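Local coordinates for hypothetical protein PH1948 (Pyrococcus horikoshii, PDB 1WY7) that is probably an S-adenosylmethionine-dependent RNA methyltransferase, caught here with the reaction by-product S-adenosyl-L-homocysteine bound, at residues V52-G57 with D114-N119. Residues are numbered along the deposited sequence; the frame is centred on the assembly and turned at random.
Sequences VVADLG and DIVIMN. With SAH (S-adenosyl-L-homocysteine), chain E.
Ala-54 lies between two nearly linear backbone bonds: its N donates to Ile-115 O at 2.9 Å, and its O accepts from Ile-117 N at 3.0 Å. Ala-54 thus straddles Val-116, its register partner, as parallel pairing requires. The bond from Leu-56 N to Ile-117 O is longer and more bent (143° at the hydrogen), so the pairing slackens toward this end. At the other end Val-52 O takes two donors, Asp-114 N and Ile-115 N. Asp-114 also returns a bond, OD2 accepting from Val-52 N at 2.9 Å and 170°, on its anti side; CG set anti to the carbonyl carbon (chi1 -68°) brings the carboxylate to this N, which meets it a little out of its plane. An alanine here would probably leave Val-52 N without this acceptor and the start of the strand pair less firmly fixed.

Apolar contacts line both faces. Beside helix 62-69, Val-53 CG1 meets Ile-117 CD1 at 3.8 Å, the two side chains crossing at about a right angle. On the face packed against helix 131-140, Leu-56 CD2 touches both Val-116 CG1 and SE of Met-118, a selenomethionine, each at 3.9 Å.

Where the strands end, one water lies 2.8 Å from Gly-57 O and accepts from Asn-119 N (3.0 Å), bridging the two loops. Gly-57 O and Asn-119 O both approach C5' of S-adenosyl-L-homocysteine, the former at 3.2 Å. Adjacent central parallel strands whose C-terminal ends border the S-adenosyl-L-homocysteine site are characteristic of the Rossmann-like, seven-stranded methyltransferase fold.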
ATOM      1  N   VAL A  52       9.340   1.449  11.585  1.00 33.57           N
ATOM      2  CA  VAL A  52       7.957   1.723  11.966  1.00 32.53           C
ATOM      3  C   VAL A  52       7.285   2.026  10.632  1.00 30.10           C
ATOM      4  O   VAL A  52       7.605   3.016   9.975  1.00 30.18           O
ATOM      5  CB  VAL A  52       7.851   2.948  12.908  1.00 32.55           C
ATOM      6  CG1 VAL A  52       6.391   3.229  13.231  1.00 33.67           C
ATOM      7  CG2 VAL A  52       8.612   2.675  14.192  1.00 32.49           C
ATOM      8  N   VAL A  53       6.374   1.156  10.222  1.00 28.98           N
ATOM      9  CA  VAL A  53       5.703   1.309   8.935  1.00 27.53           C
ATOM     10  C   VAL A  53       4.226   1.657   8.986  1.00 28.71           C
ATOM     11  O   VAL A  53       3.468   1.088   9.772  1.00 28.01           O
ATOM     12  CB  VAL A  53       5.834   0.011   8.082  1.00 25.42           C
ATOM     13  CG1 VAL A  53       5.155   0.205   6.723  1.00 16.64           C
ATOM     14  CG2 VAL A  53       7.303  -0.360   7.914  1.00 24.59           C
ATOM     15  N   ALA A  54       3.823   2.586   8.123  1.00 27.85           N
ATOM     16  CA  ALA A  54       2.422   2.964   8.032  1.00 27.98           C
ATOM     17  C   ALA A  54       1.898   2.391   6.721  1.00 26.55           C
ATOM     18  O   ALA A  54       2.519   2.563   5.667  1.00 27.29           O
ATOM     19  CB  ALA A  54       2.272   4.496   8.051  1.00 27.91           C
ATOM     20  N   ASP A  55       0.771   1.690   6.797  1.00 25.20           N
ATOM     21  CA  ASP A  55       0.131   1.096   5.625  1.00 24.63           C
ATOM     22  C   ASP A  55      -1.146   1.918   5.393  1.00 24.70           C
ATOM     23  O   ASP A  55      -2.156   1.708   6.064  1.00 22.34           O
ATOM     24  CB  ASP A  55      -0.198  -0.377   5.919  1.00 21.88           C
ATOM     25  CG  ASP A  55      -0.836  -1.091   4.749  1.00 25.69           C
ATOM     26  OD1 ASP A  55      -1.145  -2.307   4.887  1.00 20.12           O
ATOM     27  OD2 ASP A  55      -1.032  -0.452   3.682  1.00 26.83           O
ATOM     28  N   LEU A  56      -1.088   2.861   4.457  1.00 24.55           N
ATOM     29  CA  LEU A  56      -2.236   3.725   4.166  1.00 26.24           C
ATOM     30  C   LEU A  56      -3.219   3.018   3.244  1.00 27.33           C
ATOM     31  O   LEU A  56      -2.845   2.544   2.161  1.00 26.42           O
ATOM     32  CB  LEU A  56      -1.742   5.051   3.566  1.00 27.21           C
ATOM     33  CG  LEU A  56      -1.303   6.143   4.563  1.00 30.14           C
ATOM     34  CD1 LEU A  56      -0.648   5.551   5.788  1.00 28.01           C
ATOM     35  CD2 LEU A  56      -0.367   7.124   3.873  1.00 31.24           C
ATOM     36  N   GLY A  57      -4.479   2.958   3.683  1.00 25.77           N
ATOM     37  CA  GLY A  57      -5.507   2.253   2.938  1.00 26.26           C
ATOM     38  C   GLY A  57      -5.210   0.771   3.106  1.00 26.36           C
ATOM     39  O   GLY A  57      -5.239   0.001   2.143  1.00 25.90           O
ATOM     40  N   ASP A 114       8.616   5.761   9.950  1.00 39.79           N
ATOM     41  CA  ASP A 114       9.863   5.625   9.186  1.00 39.04           C
ATOM     42  C   ASP A 114       9.578   5.408   7.706  1.00 38.54           C
ATOM     43  O   ASP A 114      10.241   5.991   6.839  1.00 39.70           O
ATOM     44  CB  ASP A 114      10.697   4.428   9.668  1.00 39.53           C
ATOM     45  CG  ASP A 114      11.272   4.617  11.063  1.00 42.35           C
ATOM     46  OD1 ASP A 114      11.754   5.730  11.370  1.00 44.49           O
ATOM     47  OD2 ASP A 114      11.261   3.639  11.844  1.00 39.07           O
ATOM     48  N   ILE A 115       8.596   4.559   7.417  1.00 36.07           N
ATOM     49  CA  ILE A 115       8.253   4.230   6.039  1.00 33.05           C
ATOM     50  C   ILE A 115       6.748   4.142   5.790  1.00 32.06           C
ATOM     51  O   ILE A 115       5.974   3.752   6.657  1.00 31.49           O
ATOM     52  CB  ILE A 115       8.885   2.840   5.605  1.00 33.88           C
ATOM     53  CG1 ILE A 115      10.367   2.985   5.250  1.00 35.91           C
ATOM     54  CG2 ILE A 115       8.180   2.279   4.380  1.00 31.04           C
ATOM     55  CD1 ILE A 115      11.269   3.045   6.417  1.00 38.18           C
ATOM     56  N   VAL A 116       6.341   4.516   4.585  1.00 30.53           N
ATOM     57  CA  VAL A 116       4.955   4.382   4.200  1.00 28.33           C
ATOM     58  C   VAL A 116       4.892   3.398   3.027  1.00 28.01           C
ATOM     59  O   VAL A 116       5.698   3.477   2.101  1.00 28.51           O
ATOM     60  CB  VAL A 116       4.320   5.709   3.698  1.00 25.94           C
ATOM     61  CG1 VAL A 116       2.991   5.390   3.055  1.00 20.20           C
ATOM     62  CG2 VAL A 116       4.125   6.715   4.842  1.00 23.30           C
ATOM     63  N   ILE A 117       3.950   2.466   3.081  1.00 25.96           N
ATOM     64  CA  ILE A 117       3.723   1.548   1.977  1.00 25.54           C
ATOM     65  C   ILE A 117       2.230   1.672   1.735  1.00 25.95           C
ATOM     66  O   ILE A 117       1.458   1.810   2.687  1.00 26.58           O
ATOM     67  CB  ILE A 117       4.089   0.092   2.325  1.00 24.85           C
ATOM     68  CG1 ILE A 117       3.241  -0.415   3.497  1.00 25.11           C
ATOM     69  CG2 ILE A 117       5.582   0.015   2.632  1.00 24.62           C
ATOM     70  CD1 ILE A 117       3.595  -1.847   3.947  1.00 29.75           C
HETATM   71  N   MSE A 118       1.817   1.662   0.473  1.00 25.23           N
HETATM   72  CA  MSE A 118       0.405   1.788   0.185  1.00 26.52           C
HETATM   73  C   MSE A 118      -0.006   1.392  -1.224  1.00 26.42           C
HETATM   74  O   MSE A 118       0.761   1.521  -2.181  1.00 25.06           O
HETATM   75  CB  MSE A 118      -0.070   3.237   0.466  1.00 26.20           C
HETATM   76  CG  MSE A 118       0.646   4.349  -0.326  1.00 29.27           C
HETATM   77 SE   MSE A 118       0.053   6.024   0.114  1.00 33.59          SE
HETATM   78  CE  MSE A 118       0.791   6.976  -1.158  1.00 29.58           C
ATOM     79  N   ASN A 119      -1.234   0.893  -1.313  1.00 25.72           N
ATOM     80  CA  ASN A 119      -1.888   0.512  -2.560  1.00 26.93           C
ATOM     81  C   ASN A 119      -3.139   1.388  -2.456  1.00 27.88           C
ATOM     82  O   ASN A 119      -4.231   0.892  -2.184  1.00 26.33           O
ATOM     83  CB  ASN A 119      -2.277  -0.975  -2.532  1.00 26.59           C
ATOM     84  CG  ASN A 119      -2.986  -1.428  -3.800  1.00 29.99           C
ATOM     85  OD1 ASN A 119      -3.425  -2.571  -3.895  1.00 34.28           O
ATOM     86  ND2 ASN A 119      -3.098  -0.540  -4.777  1.00 33.34           N
TER
HETATM   87  N   SAH E1001      -6.475  -4.932   0.452  1.00 49.91           N
HETATM   88  CA  SAH E1001      -5.425  -4.005  -0.017  1.00 50.93           C
HETATM   89  CB  SAH E1001      -6.000  -2.582   0.071  1.00 47.39           C
HETATM   90  CG  SAH E1001      -6.642  -2.317  -1.243  1.00 45.85           C
HETATM   91  SD  SAH E1001      -7.527  -0.797  -1.641  1.00 42.13           S
HETATM   92  C   SAH E1001      -4.205  -4.264   0.826  1.00 51.79           C
HETATM   93  O   SAH E1001      -4.117  -5.380   1.425  1.00 52.57           O
HETATM   94  OXT SAH E1001      -3.373  -3.297   0.854  1.00 50.06           O
HETATM   95  C5' SAH E1001      -7.048   0.413  -0.427  1.00 42.38           C
HETATM   96  C4' SAH E1001      -8.001   0.742   0.732  1.00 38.73           C
HETATM   97  O4' SAH E1001      -8.162   2.180   0.821  1.00 37.04           O
HETATM   98  C3' SAH E1001      -9.449   0.266   0.588  1.00 37.81           C
HETATM   99  O3' SAH E1001      -9.517  -0.881   1.458  1.00 35.00           O
HETATM  100  C2' SAH E1001     -10.329   1.392   1.153  1.00 35.76           C
HETATM  101  O2' SAH E1001     -11.370   1.128   2.066  1.00 33.23           O
HETATM  102  C1' SAH E1001      -9.287   2.415   1.636  1.00 36.68           C
HETATM  103  N9  SAH E1001      -9.689   3.806   1.486  1.00 38.09           N
HETATM  104  C8  SAH E1001     -10.376   4.442   0.467  1.00 37.31           C
HETATM  105  N7  SAH E1001     -10.548   5.725   0.661  1.00 37.18           N
HETATM  106  C5  SAH E1001      -9.936   5.966   1.887  1.00 37.77           C
HETATM  107  C6  SAH E1001      -9.748   7.136   2.672  1.00 36.07           C
HETATM  108  N6  SAH E1001     -10.203   8.345   2.275  1.00 38.76           N
HETATM  109  N1  SAH E1001      -9.087   7.052   3.875  1.00 35.81           N
HETATM  110  C2  SAH E1001      -8.625   5.841   4.266  1.00 37.11           C
HETATM  111  N3  SAH E1001      -8.735   4.662   3.611  1.00 39.36           N
HETATM  112  C4  SAH E1001      -9.406   4.790   2.411  1.00 38.06           C
HETATM  113  O   HOH W   1      -2.670  -0.264   1.104  1.00 27.63           O